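Local coordinates for Fe-S binding reductase, putative (Thermus thermophilus, PDB 2D4O), which is of unknown function but belongs to a GNAT-related family, so it may be an acyltransferase, at residues A50-V55 with V63-M68. The protein carries 1 engineered substitution. Sequence-based numbering, arbitrary orientation.
Sequences ALAQAV and VLVTRM. Engineered in segment 63-68: Met68 (natural residue Ile).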
ATOM      1  N   ALA A  50       3.229  -1.269  -2.133  1.00 13.97           N
ATOM      2  CA  ALA A  50       1.985  -0.635  -1.719  1.00 15.18           C
ATOM      3  C   ALA A  50       1.147  -0.276  -2.895  1.00 15.02           C
ATOM      4  O   ALA A  50       1.617   0.348  -3.846  1.00 15.95           O
ATOM      5  CB  ALA A  50       2.233   0.546  -0.809  1.00 14.75           C
ATOM      6  N   LEU A  51      -0.098  -0.724  -2.853  1.00 14.84           N
ATOM      7  CA  LEU A  51      -1.079  -0.412  -3.878  1.00 15.16           C
ATOM      8  C   LEU A  51      -2.087   0.559  -3.270  1.00 14.60           C
ATOM      9  O   LEU A  51      -2.719   0.248  -2.294  1.00 14.47           O
ATOM     10  CB  LEU A  51      -1.769  -1.689  -4.353  1.00 14.35           C
ATOM     11  CG  LEU A  51      -0.919  -2.884  -4.731  1.00 16.30           C
ATOM     12  CD1 LEU A  51      -1.826  -3.953  -5.224  1.00 19.05           C
ATOM     13  CD2 LEU A  51       0.132  -2.567  -5.771  1.00 16.55           C
ATOM     14  N   ALA A  52      -2.223   1.733  -3.863  1.00 15.01           N
ATOM     15  CA  ALA A  52      -3.068   2.760  -3.306  1.00 14.91           C
ATOM     16  C   ALA A  52      -3.593   3.671  -4.423  1.00 15.08           C
ATOM     17  O   ALA A  52      -2.995   3.777  -5.487  1.00 15.69           O
ATOM     18  CB  ALA A  52      -2.294   3.585  -2.275  1.00 15.06           C
ATOM     19  N   GLN A  53      -4.688   4.354  -4.122  1.00 14.72           N
ATOM     20  CA  GLN A  53      -5.336   5.271  -5.051  1.00 13.99           C
ATOM     21  C   GLN A  53      -6.058   6.368  -4.280  1.00 14.21           C
ATOM     22  O   GLN A  53      -6.381   6.215  -3.109  1.00 13.54           O
ATOM     23  CB  GLN A  53      -6.335   4.500  -5.904  1.00 14.38           C
ATOM     24  CG  GLN A  53      -7.615   4.121  -5.161  1.00 14.63           C
ATOM     25  CD  GLN A  53      -8.515   3.216  -5.992  1.00 12.31           C
ATOM     26  OE1 GLN A  53      -9.196   3.674  -6.923  1.00 14.58           O
ATOM     27  NE2 GLN A  53      -8.541   1.960  -5.645  1.00 12.46           N
ATOM     28  N   ALA A  54      -6.353   7.470  -4.955  1.00 14.00           N
ATOM     29  CA  ALA A  54      -7.133   8.553  -4.371  1.00 14.06           C
ATOM     30  C   ALA A  54      -8.649   8.248  -4.533  1.00 14.28           C
ATOM     31  O   ALA A  54      -9.106   7.889  -5.634  1.00 15.60           O
ATOM     32  CB  ALA A  54      -6.782   9.880  -5.090  1.00 14.48           C
ATOM     33  N   VAL A  55      -9.392   8.408  -3.442  1.00 14.18           N
ATOM     34  CA  VAL A  55     -10.841   8.208  -3.368  1.00 14.47           C
ATOM     35  C   VAL A  55     -11.461   9.514  -2.800  1.00 15.27           C
ATOM     36  O   VAL A  55     -11.178   9.908  -1.660  1.00 15.13           O
ATOM     37  CB  VAL A  55     -11.222   6.979  -2.506  1.00 14.64           C
ATOM     38  CG1 VAL A  55     -12.769   6.787  -2.412  1.00 14.96           C
ATOM     39  CG2 VAL A  55     -10.546   5.674  -2.973  1.00 13.68           C
ATOM     40  N   VAL A  63      -6.420   8.924   0.406  1.00 14.42           N
ATOM     41  CA  VAL A  63      -5.641   7.930  -0.332  1.00 14.02           C
ATOM     42  C   VAL A  63      -5.823   6.622   0.431  1.00 13.91           C
ATOM     43  O   VAL A  63      -5.441   6.492   1.592  1.00 15.90           O
ATOM     44  CB  VAL A  63      -4.179   8.357  -0.553  1.00 13.19           C
ATOM     45  CG1 VAL A  63      -3.286   7.160  -0.880  1.00 15.38           C
ATOM     46  CG2 VAL A  63      -4.106   9.388  -1.703  1.00 12.78           C
ATOM     47  N   LEU A  64      -6.512   5.704  -0.217  1.00 13.56           N
ATOM     48  CA  LEU A  64      -6.790   4.392   0.319  1.00 14.69           C
ATOM     49  C   LEU A  64      -5.766   3.378  -0.174  1.00 15.17           C
ATOM     50  O   LEU A  64      -5.566   3.175  -1.383  1.00 15.08           O
ATOM     51  CB  LEU A  64      -8.199   3.975  -0.081  1.00 14.22           C
ATOM     52  CG  LEU A  64      -8.636   2.573   0.331  1.00 18.82           C
ATOM     53  CD1 LEU A  64      -8.761   2.449   1.852  1.00 19.58           C
ATOM     54  CD2 LEU A  64      -9.894   2.214  -0.370  1.00 22.64           C
ATOM     55  N   VAL A  65      -5.102   2.737   0.778  1.00 16.57           N
ATOM     56  CA  VAL A  65      -4.149   1.689   0.464  1.00 17.41           C
ATOM     57  C   VAL A  65      -4.940   0.396   0.433  1.00 18.41           C
ATOM     58  O   VAL A  65      -5.439  -0.032   1.460  1.00 20.19           O
ATOM     59  CB  VAL A  65      -3.038   1.595   1.501  1.00 16.82           C
ATOM     60  CG1 VAL A  65      -2.072   0.458   1.198  1.00 19.37           C
ATOM     61  CG2 VAL A  65      -2.291   2.912   1.574  1.00 16.69           C
ATOM     62  N   THR A  66      -5.098  -0.160  -0.762  1.00 18.70           N
ATOM     63  CA  THR A  66      -5.673  -1.488  -0.945  1.00 19.53           C
ATOM     64  C   THR A  66      -4.861  -2.643  -0.374  1.00 19.59           C
ATOM     65  O   THR A  66      -5.412  -3.590   0.232  1.00 18.48           O
ATOM     66  CB  THR A  66      -5.886  -1.717  -2.457  1.00 19.07           C
ATOM     67  OG1 THR A  66      -7.009  -0.957  -2.841  1.00 19.51           O
ATOM     68  CG2 THR A  66      -6.237  -3.215  -2.811  1.00 20.75           C
ATOM     69  N   ARG A  67      -3.554  -2.580  -0.604  1.00 19.24           N
ATOM     70  CA  ARG A  67      -2.671  -3.625  -0.189  1.00 19.66           C
ATOM     71  C   ARG A  67      -1.272  -3.117   0.140  1.00 18.70           C
ATOM     72  O   ARG A  67      -0.741  -2.280  -0.539  1.00 18.91           O
ATOM     73  CB  ARG A  67      -2.616  -4.703  -1.265  1.00 20.21           C
ATOM     74  CG  ARG A  67      -2.008  -5.949  -0.709  1.00 21.72           C
ATOM     75  CD  ARG A  67      -2.210  -7.126  -1.602  1.00 22.09           C
ATOM     76  NE  ARG A  67      -1.466  -8.275  -1.136  1.00 22.55           N
ATOM     77  CZ  ARG A  67      -1.291  -9.351  -1.868  1.00 22.24           C
ATOM     78  NH1 ARG A  67      -1.854  -9.399  -3.066  1.00 23.68           N
ATOM     79  NH2 ARG A  67      -0.590 -10.376  -1.410  1.00 20.24           N
HETATM   80  N   MSE A  68      -0.725  -3.575   1.242  1.00 18.55           N
HETATM   81  CA  MSE A  68       0.706  -3.404   1.518  1.00 19.13           C
HETATM   82  C   MSE A  68       1.315  -4.712   2.002  1.00 18.58           C
HETATM   83  O   MSE A  68       0.736  -5.395   2.844  1.00 18.60           O
HETATM   84  CB  MSE A  68       0.977  -2.314   2.557  1.00 20.70           C
HETATM   85  CG  MSE A  68       2.464  -1.799   2.501  1.00 24.12           C
HETATM   86 SE   MSE A  68       2.700  -0.471   3.793  1.00 36.12          SE
HETATM   87  CE  MSE A  68       1.774   0.994   2.706  1.00 28.88           C
TER
HETATM   88  O   HOH W   1      -6.537   1.498  -3.367  1.00 20.36           O
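Val63 can be followed from its branch point across strand 50-55. Its CB stands 4.0 Å from Gln53 O; CG1, anti to the backbone N (chi1 161°), reaches Ala52 CB at 4.0 Å, while CG2 leans on Ala54 CA. On this face of the antiparallel hairpin each methyl meets its own alanine, both staying near Gln53 O. An alanine in place of Val63 would probably leave Ala52 and Ala54 without these methyl contacts and open a gap toward Val83 and Ala87 of helix 73-89. Gln53 and Leu64 form a hydrogen-bonded pair, each N donating to the other's O.

Farther on, Thr66 and Arg67 both face Leu51, a classic beta bulge supported by the helix-like backbone of Thr66; in the strand before helix 73-89, it is consistent with the bulged fourth strand of GNAT acyltransferases. Leu51 O receives two weak bonds, from Thr66 N at 2.9 Å and Arg67 N at 3.4 Å, whereas Leu51 N donates almost straight (174°) to Arg67 O. A water spans the hairpin beside the bulge, linking Gln53 NE2, Leu64 O and Thr66 OG1. The engineered Met68, a selenomethionine, bends at chi3 to bring CE within 3.6 Å of Ala50 CB.

Helix 73-89 covers the Ala50, Val63 and Met68 face; helix 25-32 meets Leu51, Gln53 and Thr66 on the other. Strand 38-42 flanks 45-56 and 94-97 runs parallel beside 61-70, making both interior.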